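Local atomic coordinates of purine nucleoside phosphorylase (Thermus thermophilus, PDB entry 6TK9), a protein that probably catalyses the reversible phosphorolysis of purine nucleosides such as inosine and guanosine, giving the free base and ribose 1-phosphate. Residues V182-M187 and L203-I208; L129-F134 and S211-V216. All coordinates share one frame; numbering follows the deposited sequence.

Interaction 1: residues V182-M187 and L203-I208; sequences VYAWFM and LGADAI
V182 and D206 grip each other through two hydrogen bonds where two parallel strands begin to pair, and A207 adds a third to V182. The carbonyl O of V182 accepts both D206 N at 2.8 Å and A207 N at 3.1 Å, the first in the carbonyl plane and the second tilted from it by 21°. In return V182 N donates to OD2 of D206 at 3.0 Å, meeting the lone pair that faces away from OD1. D206 CG lies anti to its own carbonyl carbon (chi1 -62°), which brings the carboxylate back beside V182 N; OD1 is held by N117, so an aspartate with two usable oxygens suits the place. Further on, A184 N bonds to A207 O at 2.9 Å, nearly straight at 173°.

Side-chain packing fills in around these bonds. The V182 side chain rests on the carbonyl O of G204, the positive-phi residue of a Schellman motif ending helix 194-202. The small methyls of A184 and A205 meet at 3.7 Å. F186 and I208 lie side by side, CB of F186 against CG1 of I208 at 3.8 Å, and I208 also packs on L197 and L200 of the helix. Strand 179-185, helix 194-202 and strand 207-209 thus form a beta-alpha-beta crossover, with its two strands adjacent and parallel in the central sheet of the phosphorylase fold.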
loop_
_atom_site.group_PDB
_atom_site.type_symbol
_atom_site.label_atom_id
_atom_site.label_comp_id
_atom_site.label_asym_id
_atom_site.label_seq_id
_atom_site.Cartn_x
_atom_site.Cartn_y
_atom_site.Cartn_z
ATOM N N VAL A 182 -0.668 -2.417 -17.170
ATOM C CA VAL A 182 0.775 -2.134 -16.955
ATOM C C VAL A 182 1.516 -3.449 -17.040
ATOM O O VAL A 182 1.108 -4.375 -16.288
ATOM C CB VAL A 182 1.001 -1.482 -15.581
ATOM C CG1 VAL A 182 2.473 -1.188 -15.326
ATOM C CG2 VAL A 182 0.151 -0.238 -15.434
ATOM N N TYR A 183 2.556 -3.491 -17.880
ATOM C CA TYR A 183 3.439 -4.678 -18.067
ATOM C C TYR A 183 4.669 -4.557 -17.166
ATOM O O TYR A 183 5.395 -3.575 -17.327
ATOM C CB TYR A 183 3.872 -4.823 -19.533
ATOM C CG TYR A 183 4.731 -6.029 -19.839
ATOM C CD1 TYR A 183 6.105 -5.965 -19.728
ATOM C CD2 TYR A 183 4.181 -7.218 -20.290
ATOM C CE1 TYR A 183 6.911 -7.042 -20.050
ATOM C CE2 TYR A 183 4.974 -8.313 -20.609
ATOM C CZ TYR A 183 6.350 -8.227 -20.488
ATOM O OH TYR A 183 7.162 -9.302 -20.771
ATOM N N ALA A 184 4.902 -5.536 -16.288
ATOM C CA ALA A 184 6.111 -5.649 -15.430
ATOM C C ALA A 184 7.111 -6.644 -16.036
ATOM O O ALA A 184 6.779 -7.874 -16.186
ATOM C CB ALA A 184 5.717 -6.075 -14.035
ATOM N N TRP A 185 8.302 -6.141 -16.343
ATOM C CA TRP A 185 9.512 -6.917 -16.730
ATOM C C TRP A 185 10.125 -7.577 -15.495
ATOM O O TRP A 185 10.786 -6.890 -14.740
ATOM C CB TRP A 185 10.527 -5.996 -17.435
ATOM C CG TRP A 185 11.795 -6.651 -17.883
ATOM C CD1 TRP A 185 12.008 -7.982 -18.089
ATOM C CD2 TRP A 185 13.003 -5.990 -18.271
ATOM N NE1 TRP A 185 13.280 -8.194 -18.539
ATOM C CE2 TRP A 185 13.914 -6.996 -18.658
ATOM C CE3 TRP A 185 13.416 -4.657 -18.295
ATOM C CZ2 TRP A 185 15.212 -6.713 -19.054
ATOM C CZ3 TRP A 185 14.702 -4.373 -18.677
ATOM C CH2 TRP A 185 15.583 -5.388 -19.058
ATOM N N PHE A 186 9.873 -8.866 -15.301
ATOM C CA PHE A 186 10.494 -9.735 -14.267
ATOM C C PHE A 186 11.651 -10.457 -14.940
ATOM O O PHE A 186 11.437 -10.966 -16.039
ATOM C CB PHE A 186 9.463 -10.727 -13.723
ATOM C CG PHE A 186 9.953 -11.606 -12.605
ATOM C CD1 PHE A 186 10.108 -11.101 -11.322
ATOM C CD2 PHE A 186 10.250 -12.938 -12.830
ATOM C CE1 PHE A 186 10.541 -11.911 -10.284
ATOM C CE2 PHE A 186 10.696 -13.744 -11.791
ATOM C CZ PHE A 186 10.828 -13.234 -10.511
ATOM N N MET A 187 12.837 -10.481 -14.332
ATOM C CA MET A 187 14.077 -10.866 -15.056
ATOM C C MET A 187 14.013 -12.348 -15.437
ATOM O O MET A 187 14.504 -12.693 -16.515
ATOM C CB MET A 187 15.337 -10.597 -14.235
ATOM C CG MET A 187 15.472 -11.459 -13.008
ATOM S SD MET A 187 16.918 -10.934 -12.101
ATOM C CE MET A 187 18.206 -11.338 -13.280
ATOM N N LEU A 203 2.322 -2.986 -6.474
ATOM C CA LEU A 203 3.024 -1.840 -7.129
ATOM C C LEU A 203 2.282 -1.322 -8.376
ATOM O O LEU A 203 2.763 -0.315 -8.944
ATOM C CB LEU A 203 4.436 -2.249 -7.562
ATOM C CG LEU A 203 5.393 -2.652 -6.446
ATOM C CD1 LEU A 203 6.801 -2.804 -7.004
ATOM C CD2 LEU A 203 5.348 -1.660 -5.287
ATOM N N GLY A 204 1.229 -2.005 -8.854
ATOM C CA GLY A 204 0.374 -1.531 -9.967
ATOM C C GLY A 204 0.648 -2.222 -11.302
ATOM O O GLY A 204 0.292 -1.652 -12.324
ATOM N N ALA A 205 1.228 -3.424 -11.298
ATOM C CA ALA A 205 1.375 -4.283 -12.494
ATOM C C ALA A 205 0.076 -5.060 -12.713
ATOM O O ALA A 205 -0.528 -5.500 -11.709
ATOM C CB ALA A 205 2.553 -5.218 -12.348
ATOM N N ASP A 206 -0.320 -5.214 -13.982
ATOM C CA ASP A 206 -1.502 -5.991 -14.425
ATOM C C ASP A 206 -1.045 -7.282 -15.129
ATOM O O ASP A 206 -1.796 -8.289 -15.073
ATOM C CB ASP A 206 -2.396 -5.108 -15.296
ATOM C CG ASP A 206 -2.944 -3.902 -14.554
ATOM O OD1 ASP A 206 -3.718 -4.120 -13.578
ATOM O OD2 ASP A 206 -2.600 -2.758 -14.958
ATOM N N ALA A 207 0.137 -7.275 -15.763
ATOM C CA ALA A 207 0.747 -8.461 -16.409
ATOM C C ALA A 207 2.229 -8.566 -16.046
ATOM O O ALA A 207 2.874 -7.523 -15.807
ATOM C CB ALA A 207 0.571 -8.386 -17.897
ATOM N N ILE A 208 2.737 -9.794 -16.032
ATOM C CA ILE A 208 4.145 -10.127 -15.699
ATOM C C ILE A 208 4.701 -10.944 -16.860
ATOM O O ILE A 208 4.030 -11.900 -17.271
ATOM C CB ILE A 208 4.260 -10.908 -14.375
ATOM C CG1 ILE A 208 5.727 -11.118 -13.999
ATOM C CG2 ILE A 208 3.519 -12.237 -14.448
ATOM C CD1 ILE A 208 5.950 -12.113 -12.883
#

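Interaction 2: residues L129-F134 and S211-V216. With PO4 (phosphate ion), chain G.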
loop_
_atom_site.group_PDB
_atom_site.type_symbol
_atom_site.label_atom_id
_atom_site.label_comp_id
_atom_site.label_asym_id
_atom_site.label_seq_id
_atom_site.Cartn_x
_atom_site.Cartn_y
_atom_site.Cartn_z
ATOM N N LEU A 129 -0.564 -0.269 -21.638
ATOM C CA LEU A 129 -0.745 1.179 -21.375
ATOM C C LEU A 129 0.526 1.781 -20.798
ATOM O O LEU A 129 0.752 2.951 -21.047
ATOM C CB LEU A 129 -1.902 1.358 -20.402
ATOM C CG LEU A 129 -3.249 0.949 -20.972
ATOM C CD1 LEU A 129 -4.368 1.266 -19.988
ATOM C CD2 LEU A 129 -3.487 1.642 -22.304
ATOM N N ASP A 130 1.301 1.006 -20.035
ATOM C CA ASP A 130 2.571 1.467 -19.402
ATOM C C ASP A 130 3.386 0.257 -18.937
ATOM O O ASP A 130 2.884 -0.889 -19.027
ATOM C CB ASP A 130 2.279 2.390 -18.219
ATOM C CG ASP A 130 3.303 3.475 -17.993
ATOM O OD1 ASP A 130 4.243 3.547 -18.789
ATOM O OD2 ASP A 130 3.155 4.218 -16.993
ATOM N N TYR A 131 4.599 0.492 -18.450
ATOM C CA TYR A 131 5.539 -0.592 -18.063
ATOM C C TYR A 131 6.195 -0.250 -16.724
ATOM O O TYR A 131 6.325 0.947 -16.307
ATOM C CB TYR A 131 6.589 -0.834 -19.165
ATOM C CG TYR A 131 7.658 0.227 -19.247
ATOM C CD1 TYR A 131 8.695 0.268 -18.334
ATOM C CD2 TYR A 131 7.596 1.233 -20.185
ATOM C CE1 TYR A 131 9.633 1.286 -18.341
ATOM C CE2 TYR A 131 8.557 2.233 -20.239
ATOM C CZ TYR A 131 9.573 2.274 -19.301
ATOM O OH TYR A 131 10.514 3.267 -19.325
ATOM N N ILE A 132 6.636 -1.301 -16.060
ATOM C CA ILE A 132 7.451 -1.223 -14.819
ATOM C C ILE A 132 8.693 -2.060 -15.084
ATOM O O ILE A 132 8.508 -3.212 -15.546
ATOM C CB ILE A 132 6.660 -1.754 -13.612
ATOM C CG1 ILE A 132 5.649 -0.726 -13.091
ATOM C CG2 ILE A 132 7.622 -2.209 -12.523
ATOM C CD1 ILE A 132 4.676 -1.289 -12.048
ATOM N N ASN A 133 9.884 -1.524 -14.796
ATOM C CA ASN A 133 11.156 -2.282 -14.923
ATOM C C ASN A 133 11.554 -2.778 -13.538
ATOM O O ASN A 133 12.013 -1.947 -12.768
ATOM C CB ASN A 133 12.251 -1.441 -15.582
ATOM C CG ASN A 133 13.571 -2.158 -15.731
ATOM O OD1 ASN A 133 14.488 -1.619 -16.321
ATOM N ND2 ASN A 133 13.668 -3.384 -15.254
ATOM N N PHE A 134 11.375 -4.073 -13.258
ATOM C CA PHE A 134 11.805 -4.757 -12.003
ATOM C C PHE A 134 12.945 -5.738 -12.294
ATOM O O PHE A 134 13.155 -6.656 -11.489
ATOM C CB PHE A 134 10.633 -5.512 -11.365
ATOM C CG PHE A 134 10.812 -5.848 -9.907
ATOM C CD1 PHE A 134 10.815 -4.854 -8.943
ATOM C CD2 PHE A 134 11.010 -7.156 -9.504
ATOM C CE1 PHE A 134 10.965 -5.170 -7.602
ATOM C CE2 PHE A 134 11.175 -7.473 -8.165
ATOM C CZ PHE A 134 11.140 -6.483 -7.217
ATOM N N SER A 211 10.236 -9.953 -21.062
ATOM C CA SER A 211 10.669 -9.318 -22.337
ATOM C C SER A 211 10.134 -7.885 -22.475
ATOM O O SER A 211 9.510 -7.416 -21.537
ATOM C CB SER A 211 10.155 -10.149 -23.461
ATOM O OG SER A 211 8.757 -9.935 -23.626
ATOM N N THR A 212 10.345 -7.240 -23.638
ATOM C CA THR A 212 9.558 -6.089 -24.188
ATOM C C THR A 212 10.042 -4.738 -23.663
ATOM O O THR A 212 10.201 -3.805 -24.473
ATOM C CB THR A 212 8.073 -6.176 -23.826
ATOM O OG1 THR A 212 7.625 -7.466 -24.235
ATOM C CG2 THR A 212 7.233 -5.089 -24.464
ATOM N N VAL A 213 10.199 -4.601 -22.346
ATOM C CA VAL A 213 10.545 -3.290 -21.717
ATOM C C VAL A 213 11.862 -2.777 -22.301
ATOM O O VAL A 213 11.939 -1.622 -22.684
ATOM C CB VAL A 213 10.534 -3.398 -20.184
ATOM C CG1 VAL A 213 11.144 -2.185 -19.505
ATOM C CG2 VAL A 213 9.119 -3.633 -19.683
ATOM N N PRO A 214 12.939 -3.581 -22.447
ATOM C CA PRO A 214 14.178 -3.042 -23.001
ATOM C C PRO A 214 13.937 -2.540 -24.431
ATOM O O PRO A 214 14.455 -1.506 -24.777
ATOM C CB PRO A 214 15.202 -4.189 -22.924
ATOM C CG PRO A 214 14.425 -5.434 -22.517
ATOM C CD PRO A 214 13.059 -4.991 -22.037
ATOM N N GLU A 215 13.148 -3.285 -25.208
ATOM C CA GLU A 215 12.721 -2.926 -26.588
ATOM C C GLU A 215 11.981 -1.585 -26.521
ATOM O O GLU A 215 12.367 -0.654 -27.279
ATOM C CB GLU A 215 11.900 -4.063 -27.223
ATOM C CG GLU A 215 12.735 -5.302 -27.518
ATOM C CD GLU A 215 12.070 -6.650 -27.292
ATOM O OE1 GLU A 215 11.238 -7.032 -28.121
ATOM O OE2 GLU A 215 12.403 -7.331 -26.305
ATOM N N VAL A 216 10.991 -1.456 -25.632
ATOM C CA VAL A 216 10.201 -0.198 -25.510
ATOM C C VAL A 216 11.133 0.986 -25.234
ATOM O O VAL A 216 10.958 2.005 -25.883
ATOM C CB VAL A 216 9.125 -0.291 -24.429
ATOM C CG1 VAL A 216 8.436 1.062 -24.284
ATOM C CG2 VAL A 216 8.119 -1.393 -24.730
HETATM P P PO4 G . 8.001 -13.576 -24.624
HETATM O O1 PO4 G . 9.305 -13.458 -25.429
HETATM O O2 PO4 G . 8.066 -14.791 -23.704
HETATM O O3 PO4 G . 6.808 -13.733 -25.546
HETATM O O4 PO4 G . 7.818 -12.289 -23.825
#
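Y131 and V213 meet where a helix packs on a strand, and the contact between the segments is apolar, with no hydrogen bond across it. V213 reaches the tyrosine with both methyls: CG1 lies 3.7 Å from CD1 of Y131, while CG2 sits 3.8 Å from its CB. The tyrosine CG stands between the backbone N and the carbonyl carbon (chi1 74°), which sets the ring across the valine. One helical turn on, V216 extends the patch, its CG1 approaching Y131 CD2 at 4.2 Å. N133 adds the aliphatic CB, 4.1 Å from V213 CG1. Beta-branched valines give the helix a compact apolar face, and the broad tyrosine ring spans two of them.

This is alpha-on-beta packing in the phosphorylase fold, with the start of helix 213-222 lying against strand 124-133 and S211, two residues before the helix, reaching an anion site. There S211 OG donates to O4 of a phosphate ion, probably from the crystallisation liquor, at 2.5 Å. S29, H82, A112 and R80 also bind this ion, as would fit the phosphate subsite of a phosphorylase, and R80 forms a salt bridge with E215 as well.

Polar bonds surround the apolar patch. Inside 211-216, T212 OG1 donates to S211 OG at 2.8 Å, so the serine hydroxyl links threonine and phosphate, and V216 N bonds to T212 O at 2.7 Å in the first helical turn. On strand 124-133, the partners lie outside: D130 OD2 accepts from A195 N of a neighbouring subunit, and Y131 O from S193 OG of that same subunit.

Overall arrangement
Of the elements involved, strand 124-133 comes first in the chain, then strand 179-185, helix 194-202, strand 207-209 and helix 213-222. Interaction 1 joins 182-187 to 203-208 and closes the short loop containing helix 194-202. Interaction 2 joins 129-134 to 211-216, a much longer closure that encloses all of interaction 1. Their centres lie about 8 Å apart. Strands 124-133 and 179-185 are parallel neighbours, probably bonded from Y183 N to D130 O and from I132 N to Y183 O, so one sheet carries both contacts. Together they tie the crossover and the following helix to this sheet, and both also touch neighbouring subunits of the six-chain assembly.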